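Local atomic coordinates of D-xylonate dehydratase (Caulobacter crescentus, PDB entry 5OYN), a protein that catalyses the dehydration of D-xylonate, and with similar efficiency D-gluconate, to 2-dehydro-3-deoxy sugar acids, using a [2Fe-2S] cluster and magnesium. Residues G144-T149 / V294-H299; T150-A155 / V262-I267; R430-D435 / C455-R460; E472-Q477 / S506-S511. All coordinates share one frame; numbering follows the deposited sequence.

Contact 1. Residues G144-T149 / V294-H299; sequences GIMAAT and VAMARH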
loop_
_atom_site.group_PDB
_atom_site.type_symbol
_atom_site.label_atom_id
_atom_site.label_comp_id
_atom_site.label_asym_id
_atom_site.label_seq_id
_atom_site.Cartn_x
_atom_site.Cartn_y
_atom_site.Cartn_z
ATOM N N GLY A 144 18.722 8.375 -14.940
ATOM C CA GLY A 144 18.258 9.363 -13.978
ATOM C C GLY A 144 19.185 10.564 -13.895
ATOM O O GLY A 144 18.753 11.713 -14.031
ATOM N N ILE A 145 20.479 10.312 -13.691
ATOM C CA ILE A 145 21.436 11.407 -13.551
ATOM C C ILE A 145 21.499 12.246 -14.823
ATOM O O ILE A 145 21.474 13.483 -14.768
ATOM C CB ILE A 145 22.813 10.857 -13.156
ATOM C CG1 ILE A 145 22.677 10.135 -11.811
ATOM C CG2 ILE A 145 23.825 11.983 -13.115
ATOM C CD1 ILE A 145 23.938 9.522 -11.320
ATOM N N MET A 146 21.551 11.597 -15.987
ATOM C CA MET A 146 21.513 12.335 -17.248
ATOM C C MET A 146 20.348 13.322 -17.285
ATOM O O MET A 146 20.526 14.507 -17.589
ATOM C CB MET A 146 21.427 11.361 -18.420
ATOM C CG MET A 146 22.743 10.687 -18.728
ATOM S SD MET A 146 22.568 9.210 -19.745
ATOM C CE MET A 146 21.421 9.755 -21.010
ATOM N N ALA A 147 19.148 12.858 -16.941
ATOM C CA ALA A 147 17.970 13.712 -17.026
ATOM C C ALA A 147 18.021 14.834 -16.002
ATOM O O ALA A 147 17.663 15.978 -16.307
ATOM C CB ALA A 147 16.705 12.874 -16.843
ATOM N N ALA A 148 18.442 14.529 -14.776
ATOM C CA ALA A 148 18.485 15.575 -13.764
ATOM C C ALA A 148 19.472 16.680 -14.135
ATOM O O ALA A 148 19.231 17.845 -13.806
ATOM C CB ALA A 148 18.829 14.986 -12.395
ATOM N N THR A 149 20.583 16.351 -14.818
ATOM C CA THR A 149 21.544 17.415 -15.086
ATOM C C THR A 149 21.094 18.293 -16.249
ATOM O O THR A 149 21.241 19.518 -16.183
ATOM C CB THR A 149 22.952 16.864 -15.348
ATOM O OG1 THR A 149 23.049 16.396 -16.691
ATOM C CG2 THR A 149 23.287 15.743 -14.416
ATOM N N VAL A 294 30.648 8.324 -19.702
ATOM C CA VAL A 294 30.821 9.324 -20.751
ATOM C C VAL A 294 29.503 10.030 -21.020
ATOM O O VAL A 294 29.436 11.267 -21.023
ATOM C CB VAL A 294 31.396 8.688 -22.034
ATOM C CG1 VAL A 294 31.199 9.617 -23.220
ATOM C CG2 VAL A 294 32.876 8.378 -21.867
ATOM N N ALA A 295 28.437 9.252 -21.233
ATOM C CA ALA A 295 27.094 9.801 -21.433
ATOM C C ALA A 295 26.736 10.840 -20.373
ATOM O O ALA A 295 26.235 11.922 -20.691
ATOM C CB ALA A 295 26.063 8.668 -21.433
ATOM N N MET A 296 26.983 10.528 -19.103
ATOM C CA MET A 296 26.656 11.486 -18.054
ATOM C C MET A 296 27.556 12.715 -18.128
ATOM O O MET A 296 27.081 13.848 -17.967
ATOM C CB MET A 296 26.758 10.812 -16.688
ATOM C CG MET A 296 25.846 9.605 -16.558
ATOM S SD MET A 296 26.353 8.493 -15.237
ATOM C CE MET A 296 26.193 9.638 -13.903
ATOM N N ALA A 297 28.856 12.504 -18.377
ATOM C CA ALA A 297 29.805 13.605 -18.547
ATOM C C ALA A 297 29.342 14.559 -19.635
ATOM O O ALA A 297 29.157 15.758 -19.394
ATOM C CB ALA A 297 31.191 13.052 -18.872
ATOM N N ARG A 298 29.126 14.025 -20.838
ATOM C CA ARG A 298 28.666 14.845 -21.950
ATOM C C ARG A 298 27.438 15.663 -21.575
ATOM O O ARG A 298 27.407 16.880 -21.782
ATOM C CB ARG A 298 28.384 13.964 -23.160
ATOM C CG ARG A 298 29.627 13.312 -23.713
ATOM C CD ARG A 298 29.415 12.878 -25.150
ATOM N NE ARG A 298 29.170 14.020 -26.026
ATOM C CZ ARG A 298 28.731 13.920 -27.277
ATOM N NH1 ARG A 298 28.483 12.725 -27.810
ATOM N NH2 ARG A 298 28.538 15.020 -27.994
ATOM N N HIS A 299 26.427 15.021 -20.981
ATOM C CA HIS A 299 25.200 15.742 -20.641
ATOM C C HIS A 299 25.425 16.811 -19.585
ATOM O O HIS A 299 24.584 17.705 -19.442
ATOM C CB HIS A 299 24.112 14.775 -20.173
ATOM C CG HIS A 299 23.221 14.297 -21.274
ATOM N ND1 HIS A 299 23.349 13.048 -21.845
ATOM C CD2 HIS A 299 22.198 14.907 -21.921
ATOM C CE1 HIS A 299 22.440 12.906 -22.794
ATOM N NE2 HIS A 299 21.725 14.017 -22.859
#
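Helix segments 144-149 and 294-299 run side by side in the same direction, their axes only 3° from parallel and 9.1 Å apart at closest approach. The middle of this interface is carried by Met146, at the point where its CA comes nearest to that of Met296. From Met146 CB the chain leaves with CG anti to the carbonyl carbon (chi1 -76°), and CG meets CG of Met296 at 3.9 Å, the two methionines crossing at about a right angle. The next atom, Met146 SD, lies 3.9 Å from Ala295 CB. A bend at chi3 (45°) then brings Met146 CE to the imidazole of His299, 3.8 Å from CE1, in an oblique approach. That ring is turned so that its ND1 makes a weak hydrogen bond, in the ring plane, to Ala295 O one helical turn back. An alanine at Met146 would probably loosen the interface, because CG, SD and CE, which cover Met296, Ala295 and His299 in turn, would be gone. Met296 bends at its own chi3 and sets its CE 3.4 Å from both CG2 and CD1 of Ile145. At the C-terminal end of the segments Thr149 OG1 donates to Met146 O of its own helix (3.3 Å) and approaches the carbonyl of His299 without bonding to it. Helix 109-125 packs against both segments: its Tyr116 meets Met146 and the His299 ring, and its Arg112 meets Met146 and Ala295. Ile145 also leans on Val157 of strand 155-159, which puts helix 141-151 against the four-stranded parallel sheet.

Contact 2. Residues T150-A155 / V262-I267; sequences TVNIPA and VKPLDI
This contact is made by the helix-to-strand turn of the beta-alpha-beta crossover formed by strand 130-135, helix 141-151 and strand 155-159. The turn that leaves the helix for the last strand meets the start of a short, weakly bonded helix at about 264-267. Asn152 marks the turn: it is the first residue past the helix, with positive phi (63°). Its side chain makes the one hydrogen bond between the segments, Leu265 N to Asn152 OD1, 2.9 Å long and almost straight at 174°, the donor lying above the carbonyl plane of the amide. CG anti to the backbone N (chi1 -160°) carries the amide across Lys263 and Leu265 at about right angles, with Lys263 CB 3.1 Å from Asn152 OD1 and Leu265 CD1 3.4 Å from Asn152 ND2. The ND2 group has its own partner in Asp590 OD1, so both ends of the buried amide are satisfied. A leucine here, having neither the amide oxygen nor the N-H, would probably loosen the turn from segment 262-267, since Leu265 N would lose this acceptor and Asp590 its partner. Lys263 turns its ammonium to Asp261 in a salt bridge, while its backbone N bonds Asp266 OD2 within the segment. Further along, Pro264 CG lies 4.2 Å from Ala155 CB, and Pro264 CD rests 3.1 Å from Ile153 O. The carbonyl oxygen of Val262 takes both a CA-H contact from Pro154 and the approach of Pro154 CB, at 3.3 Å.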
loop_
_atom_site.group_PDB
_atom_site.type_symbol
_atom_site.label_atom_id
_atom_site.label_comp_id
_atom_site.label_asym_id
_atom_site.label_seq_id
_atom_site.Cartn_x
_atom_site.Cartn_y
_atom_site.Cartn_z
ATOM N N THR A 150 20.541 17.694 -17.311
ATOM C CA THR A 150 19.979 18.486 -18.402
ATOM C C THR A 150 19.045 19.556 -17.867
ATOM O O THR A 150 19.103 20.719 -18.279
ATOM C CB THR A 150 19.233 17.591 -19.392
ATOM O OG1 THR A 150 20.154 16.719 -20.057
ATOM C CG2 THR A 150 18.519 18.432 -20.428
ATOM N N VAL A 151 18.176 19.183 -16.933
ATOM C CA VAL A 151 17.277 20.168 -16.351
ATOM C C VAL A 151 17.999 20.973 -15.284
ATOM O O VAL A 151 17.809 22.191 -15.174
ATOM C CB VAL A 151 16.020 19.471 -15.812
ATOM C CG1 VAL A 151 15.174 20.435 -14.981
ATOM C CG2 VAL A 151 15.226 18.910 -16.978
ATOM N N ASN A 152 18.853 20.316 -14.505
ATOM C CA ASN A 152 19.704 20.975 -13.515
ATOM C C ASN A 152 18.867 21.653 -12.432
ATOM O O ASN A 152 18.897 22.870 -12.256
ATOM C CB ASN A 152 20.663 21.976 -14.175
ATOM C CG ASN A 152 21.851 22.314 -13.291
ATOM O OD1 ASN A 152 22.393 21.449 -12.604
ATOM N ND2 ASN A 152 22.268 23.574 -13.312
ATOM N N ILE A 153 18.106 20.832 -11.714
ATOM C CA ILE A 153 17.541 21.235 -10.424
ATOM C C ILE A 153 18.224 20.366 -9.375
ATOM O O ILE A 153 18.724 19.286 -9.723
ATOM C CB ILE A 153 16.012 21.081 -10.391
ATOM C CG1 ILE A 153 15.589 19.704 -10.898
ATOM C CG2 ILE A 153 15.337 22.152 -11.213
ATOM C CD1 ILE A 153 14.196 19.288 -10.410
ATOM N N PRO A 154 18.293 20.781 -8.109
ATOM C CA PRO A 154 19.013 19.969 -7.114
ATOM C C PRO A 154 18.484 18.539 -7.070
ATOM O O PRO A 154 17.275 18.302 -7.012
ATOM C CB PRO A 154 18.766 20.713 -5.797
ATOM C CG PRO A 154 18.345 22.092 -6.189
ATOM C CD PRO A 154 17.692 21.989 -7.521
ATOM N N ALA A 155 19.412 17.582 -7.133
ATOM C CA ALA A 155 19.109 16.167 -7.282
ATOM C C ALA A 155 19.922 15.362 -6.282
ATOM O O ALA A 155 20.909 15.843 -5.726
ATOM C CB ALA A 155 19.416 15.680 -8.696
ATOM N N VAL A 262 22.042 23.531 -4.486
ATOM C CA VAL A 262 23.145 22.709 -4.996
ATOM C C VAL A 262 22.631 21.854 -6.155
ATOM O O VAL A 262 22.043 20.791 -5.943
ATOM C CB VAL A 262 23.750 21.833 -3.901
ATOM C CG1 VAL A 262 24.890 21.006 -4.465
ATOM C CG2 VAL A 262 24.194 22.667 -2.723
ATOM N N LYS A 263 22.895 22.293 -7.387
ATOM C CA LYS A 263 22.495 21.638 -8.627
ATOM C C LYS A 263 23.509 20.580 -9.069
ATOM O O LYS A 263 24.655 20.557 -8.599
ATOM C CB LYS A 263 22.333 22.679 -9.735
ATOM C CG LYS A 263 21.183 23.656 -9.524
ATOM C CD LYS A 263 21.202 24.738 -10.599
ATOM C CE LYS A 263 20.147 25.787 -10.348
ATOM N NZ LYS A 263 19.933 25.915 -8.879
ATOM N N PRO A 264 23.103 19.668 -9.963
ATOM C CA PRO A 264 24.079 18.717 -10.530
ATOM C C PRO A 264 25.288 19.384 -11.171
ATOM O O PRO A 264 26.427 18.951 -10.941
ATOM C CB PRO A 264 23.247 17.939 -11.565
ATOM C CG PRO A 264 21.852 18.058 -11.122
ATOM C CD PRO A 264 21.719 19.328 -10.329
ATOM N N LEU A 265 25.073 20.424 -11.986
ATOM C CA LEU A 265 26.185 21.082 -12.670
ATOM C C LEU A 265 27.209 21.667 -11.698
ATOM O O LEU A 265 28.322 21.996 -12.116
ATOM C CB LEU A 265 25.652 22.174 -13.611
ATOM C CG LEU A 265 25.053 21.660 -14.930
ATOM C CD1 LEU A 265 24.422 22.762 -15.752
ATOM C CD2 LEU A 265 26.083 20.903 -15.770
ATOM N N ASP A 266 26.868 21.795 -10.413
ATOM C CA ASP A 266 27.853 22.183 -9.413
ATOM C C ASP A 266 28.673 20.994 -8.936
ATOM O O ASP A 266 29.803 21.173 -8.465
ATOM C CB ASP A 266 27.168 22.838 -8.211
ATOM C CG ASP A 266 26.269 23.993 -8.605
ATOM O OD1 ASP A 266 26.419 24.513 -9.737
ATOM O OD2 ASP A 266 25.411 24.382 -7.779
ATOM N N ILE A 267 28.121 19.787 -9.035
ATOM C CA ILE A 267 28.784 18.600 -8.506
ATOM C C ILE A 267 29.599 17.893 -9.579
ATOM O O ILE A 267 30.728 17.461 -9.328
ATOM C CB ILE A 267 27.736 17.656 -7.890
ATOM C CG1 ILE A 267 26.879 18.407 -6.867
ATOM C CG2 ILE A 267 28.419 16.451 -7.255
ATOM C CD1 ILE A 267 27.447 18.378 -5.454
#

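Contact 3. Residues R430-D435 / C455-R460; sequences RAIVFD and CILVIR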
loop_
_atom_site.group_PDB
_atom_site.type_symbol
_atom_site.label_atom_id
_atom_site.label_comp_id
_atom_site.label_asym_id
_atom_site.label_seq_id
_atom_site.Cartn_x
_atom_site.Cartn_y
_atom_site.Cartn_z
ATOM N N ARG A 430 43.511 -16.372 -34.475
ATOM C CA ARG A 430 42.781 -16.533 -35.724
ATOM C C ARG A 430 41.318 -16.169 -35.502
ATOM O O ARG A 430 40.643 -16.775 -34.663
ATOM C CB ARG A 430 42.906 -17.971 -36.224
ATOM C CG ARG A 430 42.129 -18.253 -37.488
ATOM C CD ARG A 430 42.621 -19.523 -38.097
ATOM N NE ARG A 430 42.082 -20.692 -37.421
ATOM C CZ ARG A 430 40.907 -21.228 -37.733
ATOM N NH1 ARG A 430 40.168 -20.678 -38.705
ATOM N NH2 ARG A 430 40.474 -22.306 -37.077
ATOM N N ALA A 431 40.822 -15.204 -36.270
ATOM C CA ALA A 431 39.478 -14.692 -36.045
ATOM C C ALA A 431 38.416 -15.714 -36.452
ATOM O O ALA A 431 38.496 -16.320 -37.522
ATOM C CB ALA A 431 39.283 -13.388 -36.814
ATOM N N ILE A 432 37.423 -15.907 -35.585
ATOM C CA ILE A 432 36.195 -16.640 -35.900
ATOM C C ILE A 432 35.061 -15.633 -35.759
ATOM O O ILE A 432 34.663 -15.292 -34.637
ATOM C CB ILE A 432 35.980 -17.846 -34.983
ATOM C CG1 ILE A 432 37.300 -18.605 -34.783
ATOM C CG2 ILE A 432 34.876 -18.740 -35.535
ATOM C CD1 ILE A 432 37.685 -19.502 -35.943
ATOM N N VAL A 433 34.539 -15.152 -36.888
ATOM C CA VAL A 433 33.622 -14.016 -36.920
ATOM C C VAL A 433 32.182 -14.506 -36.993
ATOM O O VAL A 433 31.862 -15.437 -37.747
ATOM C CB VAL A 433 33.948 -13.088 -38.102
ATOM C CG1 VAL A 433 33.014 -11.876 -38.122
ATOM C CG2 VAL A 433 35.394 -12.656 -38.021
ATOM N N PHE A 434 31.308 -13.867 -36.212
ATOM C CA PHE A 434 29.885 -14.173 -36.189
ATOM C C PHE A 434 29.089 -12.895 -36.374
ATOM O O PHE A 434 29.468 -11.836 -35.863
ATOM C CB PHE A 434 29.482 -14.835 -34.889
ATOM C CG PHE A 434 30.255 -16.065 -34.581
ATOM C CD1 PHE A 434 29.946 -17.266 -35.207
ATOM C CD2 PHE A 434 31.288 -16.032 -33.664
ATOM C CE1 PHE A 434 30.662 -18.423 -34.925
ATOM C CE2 PHE A 434 32.005 -17.182 -33.372
ATOM C CZ PHE A 434 31.690 -18.382 -34.004
ATOM N N ASP A 435 27.981 -12.994 -37.099
ATOM C CA ASP A 435 27.155 -11.824 -37.372
ATOM C C ASP A 435 25.937 -11.878 -36.454
ATOM O O ASP A 435 24.845 -12.312 -36.828
ATOM C CB ASP A 435 26.779 -11.760 -38.848
ATOM C CG ASP A 435 27.839 -11.050 -39.683
ATOM O OD1 ASP A 435 27.834 -9.794 -39.720
ATOM O OD2 ASP A 435 28.687 -11.755 -40.285
ATOM N N CYS A 455 42.429 -19.372 -31.474
ATOM C CA CYS A 455 41.432 -18.553 -32.150
ATOM C C CYS A 455 40.975 -17.415 -31.242
ATOM O O CYS A 455 41.247 -17.392 -30.041
ATOM C CB CYS A 455 40.240 -19.409 -32.590
ATOM S SG CYS A 455 40.739 -20.958 -33.404
ATOM N N ILE A 456 40.288 -16.444 -31.843
ATOM C CA ILE A 456 39.665 -15.345 -31.113
ATOM C C ILE A 456 38.245 -15.170 -31.648
ATOM O O ILE A 456 38.049 -14.948 -32.849
ATOM C CB ILE A 456 40.474 -14.036 -31.219
ATOM C CG1 ILE A 456 39.674 -12.862 -30.654
ATOM C CG2 ILE A 456 40.910 -13.758 -32.663
ATOM C CD1 ILE A 456 40.511 -11.650 -30.369
ATOM N N LEU A 457 37.256 -15.282 -30.762
ATOM C CA LEU A 457 35.863 -15.224 -31.184
ATOM C C LEU A 457 35.412 -13.776 -31.322
ATOM O O LEU A 457 35.601 -12.957 -30.415
ATOM C CB LEU A 457 34.980 -15.989 -30.204
ATOM C CG LEU A 457 35.509 -17.404 -29.916
ATOM C CD1 LEU A 457 34.817 -18.014 -28.704
ATOM C CD2 LEU A 457 35.380 -18.320 -31.137
ATOM N N VAL A 458 34.843 -13.460 -32.475
ATOM C CA VAL A 458 34.521 -12.094 -32.845
ATOM C C VAL A 458 33.047 -12.048 -33.200
ATOM O O VAL A 458 32.540 -12.938 -33.895
ATOM C CB VAL A 458 35.390 -11.594 -34.026
ATOM C CG1 VAL A 458 34.934 -10.219 -34.500
ATOM C CG2 VAL A 458 36.852 -11.542 -33.634
ATOM N N ILE A 459 32.357 -11.018 -32.716
ATOM C CA ILE A 459 30.944 -10.822 -32.991
ATOM C C ILE A 459 30.756 -9.386 -33.451
ATOM O O ILE A 459 31.389 -8.470 -32.915
ATOM C CB ILE A 459 30.077 -11.144 -31.750
ATOM C CG1 ILE A 459 28.588 -10.978 -32.066
ATOM C CG2 ILE A 459 30.489 -10.290 -30.559
ATOM C CD1 ILE A 459 27.696 -11.854 -31.217
ATOM N N ARG A 460 29.908 -9.192 -34.462
ATOM C CA ARG A 460 29.686 -7.872 -35.037
ATOM C C ARG A 460 28.203 -7.677 -35.321
ATOM O O ARG A 460 27.437 -8.639 -35.430
ATOM C CB ARG A 460 30.496 -7.662 -36.330
ATOM C CG ARG A 460 30.174 -8.665 -37.434
ATOM C CD ARG A 460 30.284 -8.062 -38.835
ATOM N NE ARG A 460 30.340 -9.125 -39.840
ATOM C CZ ARG A 460 31.446 -9.505 -40.476
ATOM N NH1 ARG A 460 32.596 -8.896 -40.231
ATOM N NH2 ARG A 460 31.400 -10.495 -41.361
#
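The guanidinium of Arg460 is held by four hydrogen bonds. Two go to Asp435, which it grips side-on in a salt bridge: Arg460 NE to Asp435 OD1 at 2.6 Å, with OD1 in the guanidinium plane, and Arg460 NH2 to the syn lone pair of Asp435 OD2 at 3.2 Å, the carboxylate and guanidinium planes 47° apart. The other two run from NH1 to the carbonyl oxygens of Leu520 and Leu523, so bonds on three nitrogens fix the rotation of the group. Val433 CG1 lies over one guanidinium face, 3.7 Å from Arg460 CZ. Strands 430-435 and 455-460 are parallel partners crossing at -28°, in step from Arg430-Cys455 as far as Phe434-Ile459. Ile432 bonds strand 455-460 through both its N and its O, straddling Leu457: Ile432 N donates to Ile456 O in the straightest of the five backbone hydrogen bonds here (3.0 Å, 169°), and Ile432 O accepts from Val458 N at 2.8 Å. On the face bearing Ile432, Phe434 and Leu457, the leucine methyl CD2 sits 3.9 Å from Ile432 CB and reaches the edge of the Phe434 ring near its plane. The other face carries Val433 and Val458, side by side and pointing the same way. The pair belongs to a beta-alpha-beta unit whose helix, 436-443, packs on Phe434, with Tyr440 edge-to-face to its ring. In the mixed sheet, strand 492-494 flanks 455-460 on its far side, and strand 528-532 runs antiparallel to 426-435.

Contact 4. Residues E472-Q477 / S506-S511; sequences EVVNMQ and SILNAS. With MG (magnesium ion), chain E.
Segment 472-477 begins at the magnesium site: Glu472 binds the ion through OE2 at 2.1 Å, while OE1 stays 3.4 Å from MG, so the carboxylate is monodentate. A water lies 2.2 Å from MG, and Glu101, Asp138 and the carboxylated Lys139 also belong to the site. The Glu472 chain is extended beyond CG (chi2 177°), which carries the carboxylate away from its backbone to the ion, and OE1 has a weak hydrogen bond with NE2 of His600 of the second subunit. OE2 also has a weak bond to Arg497, a nearby positive charge that would tend to favour the ionised carboxylate. Two residues on, the loop meets segment 506-511 through Val474. The valine has CG1 anti to the backbone N (chi1 175°), and this methyl lies 3.7 Å from Ser506 CB, while Val474 CB is 3.8 Å from Leu508 CD2, the two side chains crossing obliquely. The loop then folds into an inverse gamma turn centred on Asn475, closed by the bond from Met476 N to Val474 O. Strand 507-511, at one side of a small antiparallel sheet, pairs with strand 401-404 through the backbone of Leu508 and Ile403. Ser506 OG, 3.8 Å from Val474 CG1, hydrogen-bonds Thr492 OG1 and Gln498 OE1, and Asn509 ND2 bonds Gln290 OE1.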
loop_
_atom_site.group_PDB
_atom_site.type_symbol
_atom_site.label_atom_id
_atom_site.label_comp_id
_atom_site.label_asym_id
_atom_site.label_seq_id
_atom_site.Cartn_x
_atom_site.Cartn_y
_atom_site.Cartn_z
ATOM N N GLU A 472 24.529 -7.155 -24.880
ATOM C CA GLU A 472 25.465 -7.888 -24.027
ATOM C C GLU A 472 25.644 -9.286 -24.601
ATOM O O GLU A 472 25.086 -10.263 -24.102
ATOM C CB GLU A 472 24.958 -7.960 -22.588
ATOM C CG GLU A 472 24.906 -6.620 -21.843
ATOM C CD GLU A 472 24.309 -6.724 -20.422
ATOM O OE1 GLU A 472 23.737 -7.768 -20.021
ATOM O OE2 GLU A 472 24.415 -5.685 -19.690
ATOM N N VAL A 473 26.437 -9.385 -25.671
ATOM C CA VAL A 473 26.627 -10.672 -26.354
ATOM C C VAL A 473 28.092 -11.021 -26.630
ATOM O O VAL A 473 28.377 -11.988 -27.350
ATOM C CB VAL A 473 25.837 -10.712 -27.679
ATOM C CG1 VAL A 473 24.332 -10.693 -27.419
ATOM C CG2 VAL A 473 26.268 -9.577 -28.602
ATOM N N VAL A 474 29.030 -10.268 -26.056
ATOM C CA VAL A 474 30.434 -10.482 -26.394
ATOM C C VAL A 474 31.058 -11.605 -25.564
ATOM O O VAL A 474 32.013 -12.252 -26.016
ATOM C CB VAL A 474 31.225 -9.170 -26.253
ATOM C CG1 VAL A 474 32.715 -9.402 -26.481
ATOM C CG2 VAL A 474 30.709 -8.130 -27.248
ATOM N N ASN A 475 30.549 -11.885 -24.363
ATOM C CA ASN A 475 31.161 -12.941 -23.557
ATOM C C ASN A 475 30.883 -14.325 -24.154
ATOM O O ASN A 475 30.289 -15.189 -23.497
ATOM C CB ASN A 475 30.703 -12.858 -22.088
ATOM C CG ASN A 475 29.179 -12.817 -21.921
ATOM O OD1 ASN A 475 28.475 -12.083 -22.617
ATOM N ND2 ASN A 475 28.673 -13.595 -20.969
ATOM N N MET A 476 31.333 -14.539 -25.398
ATOM C CA MET A 476 31.181 -15.820 -26.084
ATOM C C MET A 476 32.049 -16.894 -25.440
ATOM O O MET A 476 33.167 -16.622 -24.995
ATOM C CB MET A 476 31.560 -15.679 -27.556
ATOM C CG MET A 476 30.526 -14.960 -28.404
ATOM S SD MET A 476 31.137 -14.428 -30.027
ATOM C CE MET A 476 32.236 -13.116 -29.514
ATOM N N GLN A 477 31.536 -18.139 -25.412
ATOM C CA GLN A 477 32.285 -19.222 -24.785
ATOM C C GLN A 477 32.900 -20.158 -25.834
ATOM O O GLN A 477 32.411 -20.236 -26.968
ATOM C CB GLN A 477 31.394 -20.030 -23.830
ATOM C CG GLN A 477 30.309 -20.873 -24.488
ATOM C CD GLN A 477 29.653 -21.828 -23.495
ATOM O OE1 GLN A 477 29.522 -21.511 -22.306
ATOM N NE2 GLN A 477 29.243 -23.000 -23.973
ATOM N N SER A 506 37.025 -9.656 -22.181
ATOM C CA SER A 506 36.694 -9.362 -23.562
ATOM C C SER A 506 37.196 -7.985 -23.963
ATOM O O SER A 506 37.449 -7.116 -23.127
ATOM C CB SER A 506 35.182 -9.429 -23.787
ATOM O OG SER A 506 34.659 -10.710 -23.488
ATOM N N ILE A 507 37.319 -7.793 -25.274
ATOM C CA ILE A 507 37.536 -6.482 -25.872
ATOM C C ILE A 507 36.182 -5.979 -26.364
ATOM O O ILE A 507 35.563 -6.588 -27.246
ATOM C CB ILE A 507 38.571 -6.549 -27.006
ATOM C CG1 ILE A 507 39.956 -6.791 -26.420
ATOM C CG2 ILE A 507 38.593 -5.241 -27.800
ATOM C CD1 ILE A 507 40.716 -7.878 -27.121
ATOM N N LEU A 508 35.727 -4.863 -25.798
ATOM C CA LEU A 508 34.317 -4.507 -25.826
ATOM C C LEU A 508 34.118 -3.090 -26.319
ATOM O O LEU A 508 35.037 -2.268 -26.297
ATOM C CB LEU A 508 33.682 -4.601 -24.433
ATOM C CG LEU A 508 33.654 -5.993 -23.849
ATOM C CD1 LEU A 508 34.256 -5.952 -22.474
ATOM C CD2 LEU A 508 32.226 -6.456 -23.810
ATOM N N ASN A 509 32.868 -2.815 -26.708
ATOM C CA ASN A 509 32.388 -1.470 -27.033
ATOM C C ASN A 509 33.126 -0.881 -28.231
ATOM O O ASN A 509 33.341 0.335 -28.301
ATOM C CB ASN A 509 32.495 -0.527 -25.825
ATOM C CG ASN A 509 31.831 -1.085 -24.574
ATOM O OD1 ASN A 509 31.010 -2.008 -24.640
ATOM N ND2 ASN A 509 32.180 -0.521 -23.421
ATOM N N ALA A 510 33.516 -1.739 -29.176
ATOM C CA ALA A 510 34.378 -1.313 -30.271
ATOM C C ALA A 510 33.667 -0.274 -31.123
ATOM O O ALA A 510 32.597 -0.540 -31.677
ATOM C CB ALA A 510 34.791 -2.512 -31.123
ATOM N N SER A 511 34.257 0.916 -31.204
ATOM C CA SER A 511 33.723 2.020 -31.979
ATOM C C SER A 511 34.735 2.463 -33.033
ATOM O O SER A 511 35.940 2.506 -32.753
ATOM C CB SER A 511 33.359 3.206 -31.070
ATOM O OG SER A 511 32.765 2.753 -29.873
HETATM MG MG MG E . 23.351 -4.985 -18.034
HETATM O O HOH W 1 24.987 -5.768 -16.851
#

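The four contacts fall into two touching pairs. Contacts 1 and 2 share helix 141-151 and have centres 10 Å apart; His299 CD2 lies 3.3 Å from Thr150 OG1. Contacts 3 and 4, also 10 Å between centres, meet where Ile459 CG2 packs 3.5 Å from Met476 CE, joining the mixed sheet to the loop of Glu472. The magnesium site lies toward the inner members of the pairs: contact 4 holds a ligand, while the Met296 side chain of contact 1 is about 11 Å from that of Asp138. Contacts 1 and 4 approach to about 9 Å between nearest atoms, whereas the centres of contacts 2 and 3 are about 44 Å apart.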